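PDB 5UUJ: AlkZ, which belongs to the AlkZ-like family of DNA glycosylases, which is placed in the helix-turn-helix clan. Local coordinates for residues Leu166-Pro179 and Phe187-Met201. Numbering follows the deposited sequence.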
ATOM      1  N   LEU A 166       6.322  14.520  10.110  1.00 23.18           N
ATOM      2  CA  LEU A 166       7.021  13.259  10.337  1.00 24.61           C
ATOM      3  C   LEU A 166       7.330  12.516   9.039  1.00 19.45           C
ATOM      4  O   LEU A 166       8.184  11.631   9.013  1.00 17.99           O
ATOM      5  CB  LEU A 166       6.196  12.351  11.264  1.00 24.90           C
ATOM      6  CG  LEU A 166       4.853  11.811  10.749  1.00 24.05           C
ATOM      7  CD1 LEU A 166       5.017  10.555   9.905  1.00 26.66           C
ATOM      8  CD2 LEU A 166       3.904  11.517  11.903  1.00 25.14           C
ATOM      9  N   LYS A 167       6.630  12.859   7.962  1.00 19.11           N
ATOM     10  CA  LYS A 167       6.701  12.056   6.745  1.00 17.87           C
ATOM     11  C   LYS A 167       8.070  12.114   6.053  1.00 16.91           C
ATOM     12  O   LYS A 167       8.590  11.075   5.645  1.00 15.47           O
ATOM     13  CB  LYS A 167       5.585  12.474   5.784  1.00 18.55           C
ATOM     14  CG  LYS A 167       4.207  12.184   6.356  1.00 20.07           C
ATOM     15  CD  LYS A 167       3.098  12.276   5.326  1.00 20.90           C
ATOM     16  CE  LYS A 167       1.754  11.977   5.976  1.00 22.54           C
ATOM     17  NZ  LYS A 167       0.642  11.933   5.000  1.00 25.65           N
ATOM     18  N   PRO A 168       8.663  13.314   5.919  1.00 18.35           N
ATOM     19  CA  PRO A 168      10.039  13.343   5.406  1.00 23.26           C
ATOM     20  C   PRO A 168      10.997  12.502   6.248  1.00 17.52           C
ATOM     21  O   PRO A 168      11.910  11.872   5.710  1.00 14.05           O
ATOM     22  CB  PRO A 168      10.413  14.826   5.483  1.00 18.69           C
ATOM     23  CG  PRO A 168       9.122  15.546   5.399  1.00 19.96           C
ATOM     24  CD  PRO A 168       8.089  14.665   6.039  1.00 17.87           C
ATOM     25  N   LEU A 169      10.780  12.494   7.558  1.00 15.74           N
ATOM     26  CA  LEU A 169      11.615  11.717   8.467  1.00 15.58           C
ATOM     27  C   LEU A 169      11.408  10.226   8.234  1.00 21.01           C
ATOM     28  O   LEU A 169      12.365   9.450   8.243  1.00 14.57           O
ATOM     29  CB  LEU A 169      11.309  12.075   9.923  1.00 19.14           C
ATOM     30  CG  LEU A 169      12.098  13.233  10.543  1.00 27.99           C
ATOM     31  CD1 LEU A 169      12.073  14.465   9.665  1.00 21.10           C
ATOM     32  CD2 LEU A 169      11.545  13.563  11.922  1.00 29.48           C
ATOM     33  N   ALA A 170      10.157   9.827   8.023  1.00 15.48           N
ATOM     34  CA  ALA A 170       9.850   8.435   7.721  1.00 17.45           C
ATOM     35  C   ALA A 170      10.536   8.041   6.420  1.00 15.39           C
ATOM     36  O   ALA A 170      11.183   7.002   6.341  1.00 13.82           O
ATOM     37  CB  ALA A 170       8.346   8.220   7.623  1.00 16.51           C
ATOM     38  N   TRP A 171      10.411   8.897   5.410  1.00 15.30           N
ATOM     39  CA  TRP A 171      10.990   8.636   4.098  1.00 13.17           C
ATOM     40  C   TRP A 171      12.511   8.560   4.145  1.00 15.54           C
ATOM     41  O   TRP A 171      13.121   7.847   3.350  1.00 15.35           O
ATOM     42  CB  TRP A 171      10.557   9.715   3.105  1.00 13.12           C
ATOM     43  CG  TRP A 171       9.095   9.695   2.787  1.00 13.74           C
ATOM     44  CD1 TRP A 171       8.206   8.691   3.053  1.00 14.11           C
ATOM     45  CD2 TRP A 171       8.348  10.731   2.144  1.00 14.32           C
ATOM     46  NE1 TRP A 171       6.955   9.038   2.609  1.00 14.87           N
ATOM     47  CE2 TRP A 171       7.015  10.286   2.047  1.00 15.03           C
ATOM     48  CE3 TRP A 171       8.679  11.988   1.634  1.00 14.51           C
ATOM     49  CZ2 TRP A 171       6.013  11.059   1.465  1.00 15.96           C
ATOM     50  CZ3 TRP A 171       7.683  12.752   1.056  1.00 15.44           C
ATOM     51  CH2 TRP A 171       6.367  12.286   0.977  1.00 16.16           C
ATOM     52  N   ARG A 172      13.122   9.295   5.069  1.00 16.77           N
ATOM     53  CA  ARG A 172      14.576   9.274   5.218  1.00 15.20           C
ATOM     54  C   ARG A 172      15.025   8.111   6.104  1.00 15.40           C
ATOM     55  O   ARG A 172      16.218   7.847   6.232  1.00 16.61           O
ATOM     56  CB  ARG A 172      15.078  10.604   5.780  1.00 15.48           C
ATOM     57  CG  ARG A 172      15.362  11.627   4.693  1.00 20.26           C
ATOM     58  CD  ARG A 172      15.369  13.047   5.222  1.00 17.64           C
ATOM     59  NE  ARG A 172      15.842  13.986   4.211  1.00 16.26           N
ATOM     60  CZ  ARG A 172      16.117  15.265   4.444  1.00 18.88           C
ATOM     61  NH1 ARG A 172      15.969  15.778   5.660  1.00 21.68           N
ATOM     62  NH2 ARG A 172      16.546  16.035   3.456  1.00 16.08           N
ATOM     63  N   GLY A 173      14.061   7.420   6.707  1.00 16.33           N
ATOM     64  CA  GLY A 173      14.339   6.215   7.468  1.00 16.25           C
ATOM     65  C   GLY A 173      14.829   6.437   8.886  1.00 17.04           C
ATOM     66  O   GLY A 173      15.509   5.573   9.437  1.00 17.33           O
ATOM     67  N   VAL A 174      14.485   7.575   9.485  1.00 19.10           N
ATOM     68  CA  VAL A 174      14.910   7.870  10.852  1.00 18.25           C
ATOM     69  C   VAL A 174      13.783   7.662  11.860  1.00 17.98           C
ATOM     70  O   VAL A 174      13.986   7.844  13.058  1.00 18.71           O
ATOM     71  CB  VAL A 174      15.450   9.316  10.991  1.00 20.48           C
ATOM     72  CG1 VAL A 174      16.657   9.519  10.088  1.00 19.90           C
ATOM     73  CG2 VAL A 174      14.372  10.350  10.686  1.00 19.15           C
ATOM     74  N   LEU A 175      12.599   7.282  11.389  1.00 19.65           N
ATOM     75  CA  LEU A 175      11.521   6.931  12.307  1.00 19.79           C
ATOM     76  C   LEU A 175      10.529   5.958  11.693  1.00 18.94           C
ATOM     77  O   LEU A 175      10.332   5.914  10.479  1.00 16.76           O
ATOM     78  CB  LEU A 175      10.784   8.189  12.806  1.00 22.44           C
ATOM     79  CG  LEU A 175       9.831   9.020  11.935  1.00 22.37           C
ATOM     80  CD1 LEU A 175       8.473   8.377  11.728  1.00 26.23           C
ATOM     81  CD2 LEU A 175       9.630  10.374  12.593  1.00 26.24           C
ATOM     82  N   CYS A 176       9.923   5.166  12.569  1.00 16.29           N
ATOM     83  CA  CYS A 176       8.860   4.243  12.209  1.00 20.89           C
ATOM     84  C   CYS A 176       8.096   3.944  13.486  1.00 19.82           C
ATOM     85  O   CYS A 176       8.486   4.409  14.553  1.00 17.46           O
ATOM     86  CB  CYS A 176       9.417   2.961  11.589  1.00 20.78           C
ATOM     87  SG  CYS A 176      10.504   2.020  12.697  1.00 17.73           S
ATOM     88  N   HIS A 177       7.017   3.177  13.391  1.00 20.76           N
ATOM     89  CA  HIS A 177       6.283   2.778  14.584  1.00 17.08           C
ATOM     90  C   HIS A 177       7.111   1.832  15.443  1.00 19.40           C
ATOM     91  O   HIS A 177       7.789   0.943  14.930  1.00 18.49           O
ATOM     92  CB  HIS A 177       4.966   2.093  14.223  1.00 17.95           C
ATOM     93  CG  HIS A 177       3.866   3.036  13.845  1.00 23.39           C
ATOM     94  ND1 HIS A 177       2.550   2.801  14.161  1.00 27.91           N
ATOM     95  CD2 HIS A 177       3.891   4.210  13.170  1.00 22.92           C
ATOM     96  CE1 HIS A 177       1.803   3.790  13.702  1.00 23.70           C
ATOM     97  NE2 HIS A 177       2.595   4.658  13.096  1.00 20.86           N
ATOM     98  N   GLY A 178       7.050   2.031  16.753  1.00 18.44           N
ATOM     99  CA  GLY A 178       7.529   1.038  17.694  1.00 19.05           C
ATOM    100  C   GLY A 178       6.343   0.194  18.112  1.00 19.60           C
ATOM    101  O   GLY A 178       5.254   0.340  17.555  1.00 19.42           O
ATOM    102  N   PRO A 179       6.541  -0.695  19.092  1.00 22.36           N
ATOM    103  CA  PRO A 179       5.400  -1.434  19.634  1.00 25.05           C
ATOM    104  C   PRO A 179       4.424  -0.477  20.304  1.00 24.28           C
ATOM    105  O   PRO A 179       4.868   0.472  20.948  1.00 24.30           O
ATOM    106  CB  PRO A 179       6.037  -2.385  20.657  1.00 25.58           C
ATOM    107  CG  PRO A 179       7.509  -2.390  20.334  1.00 22.24           C
ATOM    108  CD  PRO A 179       7.800  -1.044  19.768  1.00 24.09           C
ATOM    109  N   PHE A 187       7.066   5.763  18.513  1.00 20.56           N
ATOM    110  CA  PHE A 187       8.015   5.921  17.418  1.00 19.60           C
ATOM    111  C   PHE A 187       9.388   5.416  17.840  1.00 24.43           C
ATOM    112  O   PHE A 187       9.742   5.475  19.017  1.00 21.55           O
ATOM    113  CB  PHE A 187       8.114   7.386  16.989  1.00 19.82           C
ATOM    114  CG  PHE A 187       6.835   7.950  16.446  1.00 19.83           C
ATOM    115  CD1 PHE A 187       6.507   7.794  15.111  1.00 23.24           C
ATOM    116  CD2 PHE A 187       5.962   8.641  17.268  1.00 23.80           C
ATOM    117  CE1 PHE A 187       5.333   8.315  14.607  1.00 23.78           C
ATOM    118  CE2 PHE A 187       4.785   9.163  16.768  1.00 27.10           C
ATOM    119  CZ  PHE A 187       4.472   8.997  15.434  1.00 22.89           C
ATOM    120  N   THR A 188      10.163   4.923  16.877  1.00 18.92           N
ATOM    121  CA  THR A 188      11.533   4.513  17.151  1.00 19.21           C
ATOM    122  C   THR A 188      12.373   4.525  15.872  1.00 18.58           C
ATOM    123  O   THR A 188      11.851   4.733  14.776  1.00 17.82           O
ATOM    124  CB  THR A 188      11.581   3.109  17.805  1.00 19.43           C
ATOM    125  OG1 THR A 188      12.868   2.898  18.397  1.00 20.13           O
ATOM    126  CG2 THR A 188      11.290   2.005  16.788  1.00 18.56           C
ATOM    127  N   LEU A 189      13.678   4.320  16.029  1.00 19.07           N
ATOM    128  CA  LEU A 189      14.606   4.297  14.901  1.00 18.83           C
ATOM    129  C   LEU A 189      14.595   2.922  14.225  1.00 18.49           C
ATOM    130  O   LEU A 189      14.820   1.908  14.893  1.00 18.65           O
ATOM    131  CB  LEU A 189      16.021   4.637  15.376  1.00 19.91           C
ATOM    132  CG  LEU A 189      17.091   4.799  14.297  1.00 20.09           C
ATOM    133  CD1 LEU A 189      16.880   6.096  13.525  1.00 19.93           C
ATOM    134  CD2 LEU A 189      18.475   4.759  14.917  1.00 21.40           C
ATOM    135  N   PRO A 190      14.325   2.877  12.906  1.00 17.48           N
ATOM    136  CA  PRO A 190      14.323   1.601  12.177  1.00 17.07           C
ATOM    137  C   PRO A 190      15.610   0.792  12.357  1.00 18.85           C
ATOM    138  O   PRO A 190      15.557  -0.430  12.518  1.00 18.02           O
ATOM    139  CB  PRO A 190      14.154   2.038  10.719  1.00 16.41           C
ATOM    140  CG  PRO A 190      13.396   3.318  10.806  1.00 16.18           C
ATOM    141  CD  PRO A 190      13.885   3.995  12.048  1.00 17.03           C
ATOM    142  N   ALA A 191      16.750   1.474  12.346  1.00 18.63           N
ATOM    143  CA  ALA A 191      18.041   0.804  12.473  1.00 20.47           C
ATOM    144  C   ALA A 191      18.169   0.047  13.796  1.00 20.48           C
ATOM    145  O   ALA A 191      18.651  -1.082  13.818  1.00 20.92           O
ATOM    146  CB  ALA A 191      19.169   1.815  12.336  1.00 21.24           C
ATOM    147  N   SER A 192      17.732   0.657  14.894  1.00 20.48           N
ATOM    148  CA  SER A 192      17.883   0.034  16.206  1.00 21.29           C
ATOM    149  C   SER A 192      16.837  -1.055  16.446  1.00 21.07           C
ATOM    150  O   SER A 192      17.097  -2.023  17.158  1.00 21.81           O
ATOM    151  CB  SER A 192      17.806   1.089  17.319  1.00 22.94           C
ATOM    152  OG  SER A 192      16.503   1.634  17.438  1.00 23.53           O
ATOM    153  N   GLN A 193      15.658  -0.911  15.851  1.00 22.34           N
ATOM    154  CA  GLN A 193      14.591  -1.888  16.063  1.00 19.99           C
ATOM    155  C   GLN A 193      14.781  -3.156  15.235  1.00 19.45           C
ATOM    156  O   GLN A 193      14.462  -4.249  15.695  1.00 25.36           O
ATOM    157  CB  GLN A 193      13.224  -1.276  15.745  1.00 18.95           C
ATOM    158  CG  GLN A 193      12.069  -2.240  15.971  1.00 18.56           C
ATOM    159  CD  GLN A 193      10.725  -1.544  16.066  1.00 21.59           C
ATOM    160  OE1 GLN A 193      10.089  -1.551  17.119  1.00 24.41           O
ATOM    161  NE2 GLN A 193      10.283  -0.944  14.965  1.00 20.33           N
ATOM    162  N   PHE A 194      15.302  -3.013  14.021  1.00 19.07           N
ATOM    163  CA  PHE A 194      15.353  -4.132  13.084  1.00 19.54           C
ATOM    164  C   PHE A 194      16.761  -4.694  12.867  1.00 21.86           C
ATOM    165  O   PHE A 194      16.919  -5.735  12.233  1.00 20.40           O
ATOM    166  CB  PHE A 194      14.740  -3.701  11.751  1.00 17.96           C
ATOM    167  CG  PHE A 194      13.302  -3.288  11.867  1.00 18.53           C
ATOM    168  CD1 PHE A 194      12.324  -4.226  12.168  1.00 17.17           C
ATOM    169  CD2 PHE A 194      12.925  -1.965  11.695  1.00 17.07           C
ATOM    170  CE1 PHE A 194      10.997  -3.851  12.289  1.00 19.90           C
ATOM    171  CE2 PHE A 194      11.598  -1.585  11.812  1.00 16.03           C
ATOM    172  CZ  PHE A 194      10.636  -2.529  12.112  1.00 16.11           C
ATOM    173  N   GLY A 195      17.772  -4.013  13.399  1.00 20.80           N
ATOM    174  CA  GLY A 195      19.135  -4.516  13.374  1.00 22.13           C
ATOM    175  C   GLY A 195      19.631  -4.943  12.002  1.00 22.28           C
ATOM    176  O   GLY A 195      19.611  -4.164  11.050  1.00 21.67           O
ATOM    177  N   ALA A 196      20.073  -6.193  11.905  1.00 23.28           N
ATOM    178  CA  ALA A 196      20.664  -6.711  10.676  1.00 23.83           C
ATOM    179  C   ALA A 196      19.663  -6.784   9.523  1.00 22.56           C
ATOM    180  O   ALA A 196      20.059  -6.938   8.369  1.00 22.84           O
ATOM    181  CB  ALA A 196      21.264  -8.078  10.929  1.00 25.36           C
ATOM    182  N   ASP A 197      18.374  -6.684   9.830  1.00 21.33           N
ATOM    183  CA  ASP A 197      17.347  -6.670   8.793  1.00 27.73           C
ATOM    184  C   ASP A 197      17.201  -5.300   8.134  1.00 26.33           C
ATOM    185  O   ASP A 197      16.553  -5.178   7.099  1.00 24.27           O
ATOM    186  CB  ASP A 197      15.996  -7.099   9.370  1.00 24.78           C
ATOM    187  CG  ASP A 197      15.920  -8.587   9.625  1.00 28.79           C
ATOM    188  OD1 ASP A 197      16.451  -9.361   8.802  1.00 28.61           O
ATOM    189  OD2 ASP A 197      15.333  -8.984  10.652  1.00 35.54           O
ATOM    190  N   TRP A 198      17.794  -4.273   8.737  1.00 22.40           N
ATOM    191  CA  TRP A 198      17.716  -2.926   8.185  1.00 22.78           C
ATOM    192  C   TRP A 198      18.954  -2.609   7.363  1.00 24.48           C
ATOM    193  O   TRP A 198      20.021  -2.336   7.909  1.00 25.24           O
ATOM    194  CB  TRP A 198      17.553  -1.892   9.298  1.00 22.19           C
ATOM    195  CG  TRP A 198      17.344  -0.504   8.786  1.00 22.88           C
ATOM    196  CD1 TRP A 198      18.255   0.513   8.769  1.00 18.78           C
ATOM    197  CD2 TRP A 198      16.142   0.024   8.210  1.00 21.29           C
ATOM    198  NE1 TRP A 198      17.692   1.642   8.223  1.00 20.02           N
ATOM    199  CE2 TRP A 198      16.397   1.367   7.871  1.00 21.18           C
ATOM    200  CE3 TRP A 198      14.876  -0.511   7.952  1.00 20.52           C
ATOM    201  CZ2 TRP A 198      15.430   2.185   7.286  1.00 18.58           C
ATOM    202  CZ3 TRP A 198      13.918   0.302   7.371  1.00 19.39           C
ATOM    203  CH2 TRP A 198      14.201   1.635   7.046  1.00 21.16           C
ATOM    204  N   GLY A 199      18.801  -2.649   6.044  1.00 45.75           N
ATOM    205  CA  GLY A 199      19.894  -2.352   5.140  1.00 46.29           C
ATOM    206  C   GLY A 199      20.091  -0.858   4.991  1.00 48.44           C
ATOM    207  O   GLY A 199      19.176  -0.069   5.231  1.00 48.04           O
ATOM    208  N   LYS A 200      21.303  -0.469   4.607  1.00 53.20           N
ATOM    209  CA  LYS A 200      21.620   0.929   4.347  1.00 49.71           C
ATOM    210  C   LYS A 200      20.793   1.396   3.159  1.00 46.57           C
ATOM    211  O   LYS A 200      20.609   0.652   2.195  1.00 48.26           O
ATOM    212  CB  LYS A 200      23.113   1.105   4.069  1.00 52.40           C
ATOM    213  CG  LYS A 200      24.019   0.437   5.103  1.00 53.52           C
ATOM    214  CD  LYS A 200      25.412   0.156   4.559  1.00 57.49           C
ATOM    215  CE  LYS A 200      26.252   1.417   4.480  1.00 58.42           C
ATOM    216  NZ  LYS A 200      27.678   1.098   4.191  1.00 60.03           N
HETATM  217  N   MSE A 201      20.289   2.620   3.223  1.00 34.59           N
HETATM  218  CA  MSE A 201      19.331   3.064   2.222  1.00 30.21           C
HETATM  219  C   MSE A 201      20.008   3.436   0.907  1.00 27.13           C
HETATM  220  O   MSE A 201      21.029   4.122   0.906  1.00 29.14           O
HETATM  221  CB  MSE A 201      18.536   4.248   2.743  1.00 30.77           C
HETATM  222  CG  MSE A 201      17.093   4.192   2.309  1.00 29.68           C
HETATM  223 SE   MSE A 201      15.950   5.161   3.520  1.00 78.51          SE
HETATM  224  CE  MSE A 201      15.996   6.876   2.576  1.00 32.69           C
TER
HETATM  225  O   HOH W   1      17.145   3.909  10.867  1.00 15.40           O
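The thiol of C176 meets the F194 ring at its edge, SG lying 3.9 Å from F194 CE2 and close to the ring plane, a cysteine sulfur-aromatic contact. One face of that ring carries CG of Q193 over its centre. The W198 indole takes P190 CB on one face, offset toward the rim, while O of G173 approaches it obliquely. F187 and H177 also meet obliquely, their planes at 73°; L175 CD1 reaches F187 CD1 alongside, at 4.0 Å, and W162 adds another ring to F187.

C176 and T188 put their side chains on the same side of the hairpin; there chi1 of 61° holds C176 SG between the backbone N and the carbonyl carbon, and P190 CG packs against it at 3.7 Å. The amide of Q193 reaches past this sulfur to the strand: with CG anti to the backbone N (chi1 -179°) and the chain extended, NE2 donates to H177 O over 3.1 Å, nearly straight and in the carbonyl plane. OE1 of the same amide rests against P179 CD.

Between the strands, C176 and T188 form an antiparallel hydrogen-bonded pair, C176 N to T188 O at 3.0 Å and T188 N to C176 O at 2.9 Å. T188 OG1 bonds to V134 O, and its methyl CG2 faces G178 CA. Nearer the end of helix 162-172, one water takes a bond from A191 N and gives one to G173 O, and the bent chain of selenomethionine M201 lies by the carbonyls of W171 and R172.

The whole is a beta hairpin, 176-177 with 186-188, entered from helix 162-172 through a Schellman motif at G173 and left through helix 190-194, with L189 at the N-cap position; strand 136-137 completes the small antiparallel sheet.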